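Probable spore coat polysaccharide biosynthesis protein E (Chromobacterium violaceum ATCC 12472, PDB 3G8R) probably acts as an N-acylneuraminate-9-phosphate synthase, using a zinc-binding NeuB-type barrel joined to a SAF domain. Local coordinates at residues A[45-59]-A[70-84]. Sequence-based numbering, arbitrary orientation.
Sequences LQYRNLDTFIHSSFK and FEETRLQPEQMQKLV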
loop_
_atom_site.group_PDB
_atom_site.type_symbol
_atom_site.label_atom_id
_atom_site.label_comp_id
_atom_site.label_asym_id
_atom_site.label_seq_id
_atom_site.Cartn_x
_atom_site.Cartn_y
_atom_site.Cartn_z
ATOM N N LEU A 45 -15.172 22.864 7.976
ATOM C CA LEU A 45 -15.178 24.297 7.671
ATOM C C LEU A 45 -13.827 24.941 7.861
ATOM O O LEU A 45 -12.925 24.356 8.449
ATOM C CB LEU A 45 -16.122 24.978 8.630
ATOM C CG LEU A 45 -17.562 25.074 8.162
ATOM C CD1 LEU A 45 -17.752 24.391 6.826
ATOM C CD2 LEU A 45 -18.395 24.439 9.240
ATOM N N GLN A 46 -13.690 26.168 7.385
ATOM C CA GLN A 46 -12.458 26.947 7.577
ATOM C C GLN A 46 -12.800 28.241 8.272
ATOM O O GLN A 46 -13.621 28.993 7.788
ATOM C CB GLN A 46 -11.842 27.259 6.232
ATOM C CG GLN A 46 -11.095 26.083 5.666
ATOM C CD GLN A 46 -10.375 26.402 4.383
ATOM O OE1 GLN A 46 -10.279 27.553 3.982
ATOM N NE2 GLN A 46 -9.869 25.372 3.723
ATOM N N TYR A 47 -12.196 28.507 9.416
ATOM C CA TYR A 47 -12.504 29.731 10.129
ATOM C C TYR A 47 -11.367 30.685 10.012
ATOM O O TYR A 47 -10.254 30.366 10.415
ATOM C CB TYR A 47 -12.714 29.454 11.602
ATOM C CG TYR A 47 -14.068 28.940 11.973
ATOM C CD1 TYR A 47 -14.927 28.429 11.013
ATOM C CD2 TYR A 47 -14.467 28.920 13.301
ATOM C CE1 TYR A 47 -16.165 27.940 11.360
ATOM C CE2 TYR A 47 -15.700 28.432 13.659
ATOM C CZ TYR A 47 -16.548 27.943 12.682
ATOM O OH TYR A 47 -17.785 27.449 13.021
ATOM N N ARG A 48 -11.668 31.841 9.431
ATOM C CA ARG A 48 -10.826 33.037 9.454
ATOM C C ARG A 48 -11.659 34.218 9.966
ATOM O O ARG A 48 -12.792 34.425 9.524
ATOM C CB ARG A 48 -10.328 33.379 8.055
ATOM C CG ARG A 48 -9.322 32.397 7.472
ATOM C CD ARG A 48 -9.015 32.711 5.995
ATOM N NE ARG A 48 -8.161 31.684 5.428
ATOM C CZ ARG A 48 -8.603 30.525 4.958
ATOM N NH1 ARG A 48 -9.898 30.243 4.974
ATOM N NH2 ARG A 48 -7.747 29.652 4.461
ATOM N N ASN A 49 -11.104 34.983 10.899
ATOM C CA ASN A 49 -11.729 36.205 11.348
ATOM C C ASN A 49 -11.346 37.269 10.369
ATOM O O ASN A 49 -10.325 37.940 10.533
ATOM C CB ASN A 49 -11.233 36.585 12.731
ATOM C CG ASN A 49 -12.144 37.546 13.404
ATOM O OD1 ASN A 49 -11.835 38.736 13.508
ATOM N ND2 ASN A 49 -13.312 37.044 13.845
ATOM N N LEU A 50 -12.167 37.399 9.332
ATOM C CA LEU A 50 -11.807 38.190 8.167
ATOM C C LEU A 50 -11.465 39.641 8.472
ATOM O O LEU A 50 -10.660 40.246 7.757
ATOM C CB LEU A 50 -12.861 38.060 7.076
ATOM C CG LEU A 50 -12.382 37.354 5.790
ATOM C CD1 LEU A 50 -11.852 35.947 6.000
ATOM C CD2 LEU A 50 -13.502 37.338 4.760
ATOM N N ASP A 51 -12.054 40.166 9.557
ATOM C CA ASP A 51 -11.710 41.492 10.129
ATOM C C ASP A 51 -10.226 41.668 10.452
ATOM O O ASP A 51 -9.602 42.629 9.988
ATOM C CB ASP A 51 -12.516 41.760 11.408
ATOM C CG ASP A 51 -13.957 42.225 11.131
ATOM O OD1 ASP A 51 -14.256 42.693 9.989
ATOM O OD2 ASP A 51 -14.783 42.130 12.084
ATOM N N THR A 52 -9.695 40.746 11.261
ATOM C CA THR A 52 -8.305 40.755 11.692
ATOM C C THR A 52 -7.406 40.144 10.616
ATOM O O THR A 52 -6.272 40.584 10.400
ATOM C CB THR A 52 -8.106 39.939 13.014
ATOM O OG1 THR A 52 -8.719 38.652 12.891
ATOM C CG2 THR A 52 -8.717 40.650 14.215
ATOM N N PHE A 53 -7.927 39.128 9.938
ATOM C CA PHE A 53 -7.096 38.234 9.174
ATOM C C PHE A 53 -6.573 38.841 7.911
ATOM O O PHE A 53 -5.420 38.603 7.529
ATOM C CB PHE A 53 -7.849 36.959 8.822
ATOM C CG PHE A 53 -6.972 35.909 8.234
ATOM C CD1 PHE A 53 -6.973 35.684 6.861
ATOM C CD2 PHE A 53 -6.113 35.188 9.039
ATOM C CE1 PHE A 53 -6.149 34.722 6.292
ATOM C CE2 PHE A 53 -5.282 34.221 8.503
ATOM C CZ PHE A 53 -5.297 33.977 7.115
ATOM N N ILE A 54 -7.436 39.580 7.231
ATOM C CA ILE A 54 -7.020 40.276 6.031
ATOM C C ILE A 54 -6.597 41.656 6.456
ATOM O O ILE A 54 -7.390 42.444 6.973
ATOM C CB ILE A 54 -8.129 40.346 4.979
ATOM C CG1 ILE A 54 -8.608 38.923 4.635
ATOM C CG2 ILE A 54 -7.640 41.175 3.765
ATOM C CD1 ILE A 54 -9.391 38.778 3.315
ATOM N N HIS A 55 -5.328 41.938 6.254
ATOM C CA HIS A 55 -4.787 43.169 6.746
ATOM C C HIS A 55 -5.346 44.391 6.013
ATOM O O HIS A 55 -5.578 44.350 4.797
ATOM C CB HIS A 55 -3.279 43.146 6.660
ATOM C CG HIS A 55 -2.640 44.280 7.380
ATOM N ND1 HIS A 55 -2.163 45.393 6.729
ATOM C CD2 HIS A 55 -2.451 44.500 8.700
ATOM C CE1 HIS A 55 -1.671 46.237 7.612
ATOM N NE2 HIS A 55 -1.835 45.719 8.816
ATOM N N SER A 56 -5.541 45.479 6.756
ATOM C CA SER A 56 -5.961 46.739 6.158
ATOM C C SER A 56 -5.329 46.937 4.772
ATOM O O SER A 56 -6.046 47.230 3.805
ATOM C CB SER A 56 -5.600 47.907 7.057
ATOM O OG SER A 56 -5.883 47.605 8.414
ATOM N N SER A 57 -4.006 46.750 4.698
ATOM C CA SER A 57 -3.218 47.058 3.512
ATOM C C SER A 57 -3.641 46.226 2.305
ATOM O O SER A 57 -3.460 46.627 1.153
ATOM C CB SER A 57 -1.716 46.880 3.796
ATOM O OG SER A 57 -1.347 45.507 3.906
ATOM N N PHE A 58 -4.216 45.058 2.568
ATOM C CA PHE A 58 -4.646 44.210 1.477
ATOM C C PHE A 58 -6.155 44.136 1.216
ATOM O O PHE A 58 -6.578 43.534 0.244
ATOM C CB PHE A 58 -4.005 42.858 1.607
ATOM C CG PHE A 58 -2.613 42.830 1.076
ATOM C CD1 PHE A 58 -2.367 42.487 -0.263
ATOM C CD2 PHE A 58 -1.542 43.164 1.890
ATOM C CE1 PHE A 58 -1.069 42.462 -0.772
ATOM C CE2 PHE A 58 -0.236 43.142 1.398
ATOM C CZ PHE A 58 -0.001 42.793 0.060
ATOM N N LYS A 59 -6.961 44.785 2.047
ATOM C CA LYS A 59 -8.386 44.860 1.808
ATOM C C LYS A 59 -8.706 45.308 0.371
ATOM O O LYS A 59 -8.060 46.220 -0.174
ATOM C CB LYS A 59 -9.017 45.830 2.807
ATOM C CG LYS A 59 -9.901 45.190 3.863
ATOM C CD LYS A 59 -9.121 44.804 5.089
ATOM C CE LYS A 59 -10.013 44.872 6.307
ATOM N NZ LYS A 59 -9.724 43.738 7.208
ATOM N N PHE A 70 -11.319 35.082 -0.549
ATOM C CA PHE A 70 -11.711 35.100 0.844
ATOM C C PHE A 70 -12.780 36.117 1.158
ATOM O O PHE A 70 -13.749 35.814 1.859
ATOM C CB PHE A 70 -10.513 35.356 1.749
ATOM C CG PHE A 70 -9.580 34.182 1.880
ATOM C CD1 PHE A 70 -8.273 34.366 2.300
ATOM C CD2 PHE A 70 -9.993 32.888 1.572
ATOM C CE1 PHE A 70 -7.409 33.284 2.424
ATOM C CE2 PHE A 70 -9.114 31.804 1.690
ATOM C CZ PHE A 70 -7.836 32.008 2.107
ATOM N N GLU A 71 -12.604 37.331 0.651
ATOM C CA GLU A 71 -13.567 38.401 0.926
ATOM C C GLU A 71 -14.940 38.072 0.347
ATOM O O GLU A 71 -15.943 38.257 1.020
ATOM C CB GLU A 71 -13.062 39.769 0.441
ATOM C CG GLU A 71 -11.868 40.321 1.241
ATOM C CD GLU A 71 -11.384 41.708 0.776
ATOM O OE1 GLU A 71 -11.102 42.561 1.657
ATOM O OE2 GLU A 71 -11.287 41.957 -0.462
ATOM N N GLU A 72 -14.967 37.560 -0.881
ATOM C CA GLU A 72 -16.220 37.274 -1.589
ATOM C C GLU A 72 -17.106 36.195 -0.960
ATOM O O GLU A 72 -18.337 36.249 -1.071
ATOM C CB GLU A 72 -15.932 36.845 -3.017
ATOM C CG GLU A 72 -15.613 37.970 -3.978
ATOM C CD GLU A 72 -15.346 37.451 -5.386
ATOM O OE1 GLU A 72 -15.469 38.252 -6.342
ATOM O OE2 GLU A 72 -15.024 36.239 -5.540
ATOM N N THR A 73 -16.480 35.213 -0.319
ATOM C CA THR A 73 -17.214 34.066 0.200
ATOM C C THR A 73 -17.430 34.144 1.709
ATOM O O THR A 73 -17.887 33.173 2.331
ATOM C CB THR A 73 -16.509 32.750 -0.149
ATOM O OG1 THR A 73 -15.141 32.843 0.234
ATOM C CG2 THR A 73 -16.585 32.491 -1.640
ATOM N N ARG A 74 -17.097 35.306 2.277
ATOM C CA ARG A 74 -17.276 35.611 3.700
ATOM C C ARG A 74 -18.638 35.136 4.255
ATOM O O ARG A 74 -19.675 35.333 3.620
ATOM C CB ARG A 74 -17.086 37.127 3.899
ATOM C CG ARG A 74 -17.077 37.655 5.324
ATOM C CD ARG A 74 -17.397 39.175 5.369
ATOM N NE ARG A 74 -17.037 39.759 6.670
ATOM C CZ ARG A 74 -15.919 40.452 6.909
ATOM N NH1 ARG A 74 -15.674 40.925 8.129
ATOM N NH2 ARG A 74 -15.051 40.681 5.924
ATOM N N LEU A 75 -18.615 34.474 5.414
ATOM C CA LEU A 75 -19.843 34.154 6.164
ATOM C C LEU A 75 -19.791 34.619 7.638
ATOM O O LEU A 75 -18.727 34.640 8.265
ATOM C CB LEU A 75 -20.185 32.663 6.071
ATOM C CG LEU A 75 -20.734 32.064 4.760
ATOM C CD1 LEU A 75 -20.946 30.581 4.952
ATOM C CD2 LEU A 75 -22.035 32.703 4.302
ATOM N N GLN A 76 -20.940 35.021 8.177
ATOM C CA GLN A 76 -20.996 35.542 9.539
ATOM C C GLN A 76 -21.177 34.393 10.522
ATOM O O GLN A 76 -21.810 33.401 10.189
ATOM C CB GLN A 76 -22.117 36.581 9.685
ATOM C CG GLN A 76 -21.972 37.831 8.781
ATOM C CD GLN A 76 -20.912 38.822 9.262
ATOM O OE1 GLN A 76 -19.994 39.180 8.516
ATOM N NE2 GLN A 76 -21.036 39.268 10.519
ATOM N N PRO A 77 -20.604 34.519 11.735
ATOM C CA PRO A 77 -20.675 33.511 12.799
ATOM C C PRO A 77 -22.050 32.896 12.932
ATOM O O PRO A 77 -22.185 31.710 13.195
ATOM C CB PRO A 77 -20.370 34.323 14.051
ATOM C CG PRO A 77 -19.440 35.374 13.583
ATOM C CD PRO A 77 -19.738 35.648 12.127
ATOM N N GLU A 78 -23.057 33.731 12.757
ATOM C CA GLU A 78 -24.449 33.345 12.785
ATOM C C GLU A 78 -24.657 32.178 11.800
ATOM O O GLU A 78 -25.159 31.092 12.168
ATOM C CB GLU A 78 -25.278 34.591 12.399
ATOM C CG GLU A 78 -26.728 34.657 12.895
ATOM C CD GLU A 78 -27.606 35.584 12.022
ATOM O OE1 GLU A 78 -28.415 36.376 12.579
ATOM O OE2 GLU A 78 -27.474 35.521 10.770
ATOM N N GLN A 79 -24.228 32.405 10.557
ATOM C CA GLN A 79 -24.401 31.434 9.464
ATOM C C GLN A 79 -23.471 30.204 9.565
ATOM O O GLN A 79 -23.888 29.091 9.247
ATOM C CB GLN A 79 -24.246 32.133 8.115
ATOM C CG GLN A 79 -24.970 33.454 8.040
ATOM C CD GLN A 79 -24.516 34.310 6.859
ATOM O OE1 GLN A 79 -23.370 34.760 6.807
ATOM N NE2 GLN A 79 -25.431 34.567 5.921
HETATM N N MSE A 80 -22.224 30.419 10.005
HETATM C CA MSE A 80 -21.275 29.329 10.317
HETATM C C MSE A 80 -21.818 28.359 11.381
HETATM O O MSE A 80 -21.592 27.161 11.287
HETATM C CB MSE A 80 -19.898 29.866 10.764
HETATM C CG MSE A 80 -18.960 30.448 9.676
HETATM SE SE MSE A 80 -18.626 29.376 8.238
HETATM C CE MSE A 80 -16.867 29.648 7.981
ATOM N N GLN A 81 -22.522 28.867 12.393
ATOM C CA GLN A 81 -23.179 27.997 13.379
ATOM C C GLN A 81 -24.316 27.236 12.726
ATOM O O GLN A 81 -24.620 26.121 13.129
ATOM C CB GLN A 81 -23.687 28.788 14.592
ATOM C CG GLN A 81 -24.484 27.967 15.659
ATOM C CD GLN A 81 -23.607 27.201 16.679
ATOM O OE1 GLN A 81 -22.993 27.803 17.572
ATOM N NE2 GLN A 81 -23.581 25.871 16.564
ATOM N N LYS A 82 -24.948 27.834 11.717
ATOM C CA LYS A 82 -26.050 27.162 11.017
ATOM C C LYS A 82 -25.543 25.911 10.301
ATOM O O LYS A 82 -26.204 24.871 10.314
ATOM C CB LYS A 82 -26.759 28.098 10.025
ATOM C CG LYS A 82 -28.276 28.239 10.250
ATOM C CD LYS A 82 -29.159 27.261 9.427
ATOM C CE LYS A 82 -29.227 25.817 10.012
ATOM N NZ LYS A 82 -29.543 25.772 11.481
ATOM N N LEU A 83 -24.353 25.998 9.708
ATOM C CA LEU A 83 -23.813 24.874 8.936
ATOM C C LEU A 83 -23.416 23.741 9.854
ATOM O O LEU A 83 -23.730 22.585 9.588
ATOM C CB LEU A 83 -22.637 25.303 8.055
ATOM C CG LEU A 83 -23.084 26.114 6.844
ATOM C CD1 LEU A 83 -21.892 26.683 6.100
ATOM C CD2 LEU A 83 -23.998 25.293 5.920
ATOM N N VAL A 84 -22.760 24.071 10.957
ATOM C CA VAL A 84 -22.496 23.075 11.975
ATOM C C VAL A 84 -23.788 22.366 12.353
ATOM O O VAL A 84 -23.815 21.148 12.537
ATOM C CB VAL A 84 -21.906 23.716 13.229
ATOM C CG1 VAL A 84 -21.789 22.685 14.363
ATOM C CG2 VAL A 84 -20.560 24.372 12.903
#
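Arg-48 lies flat over the ring of Phe-70, and its chain can be followed outward from the backbone. CB points toward 70-84, and CG sits over the face of Phe-53. The chain then runs extended (chi2 172°), bringing CD over the centre of the Phe-70 ring, 4.0 Å from its centroid. NE and CZ continue across that face, and the guanidinium stacks with its plane 28° from the ring's. At the tip, Arg-48 NH1 donates to Gln-46 OE1 (2.9 Å, nearly straight), while NH2 reaches the same oxygen more weakly. Arginine suits this place because its flat cation can cover an aromatic face while its edge still donates hydrogen bonds. Gln-46 in turn gives its NE2 to Glu-11, its side chain about 5 Å from the zinc ion.

Farther along, Leu-50 CB rests on a face of the Arg-74 guanidinium. At its edge, Arg-74 NH1 donates a bent hydrogen bond to Asp-51 OD1 (2.9 Å), part of a salt bridge, from above the carboxylate plane. Ile-54, branched and apolar, packs CD1 on Phe-70 CB and the Glu-71 CG methylene. The flexible selenomethionine Met-80 bends to bring CE 3.8 Å from Tyr-47 CD1, while SE, 5.3 Å from the ring centroid, makes an oblique Met-aromatic contact; the Tyr-47 hydroxyl is hydrogen-bonded to His-110 ND1. Phe-303 of the second subunit meets both Phe-53 and Phe-70, joining the outer end to the dimer interface.

Strand 40-47 leading through an excursion into helix 77-89, with 45-47 and 77-84 nearly antiparallel (154°), is the second beta-alpha unit of a TIM barrel, as in the NeuB family.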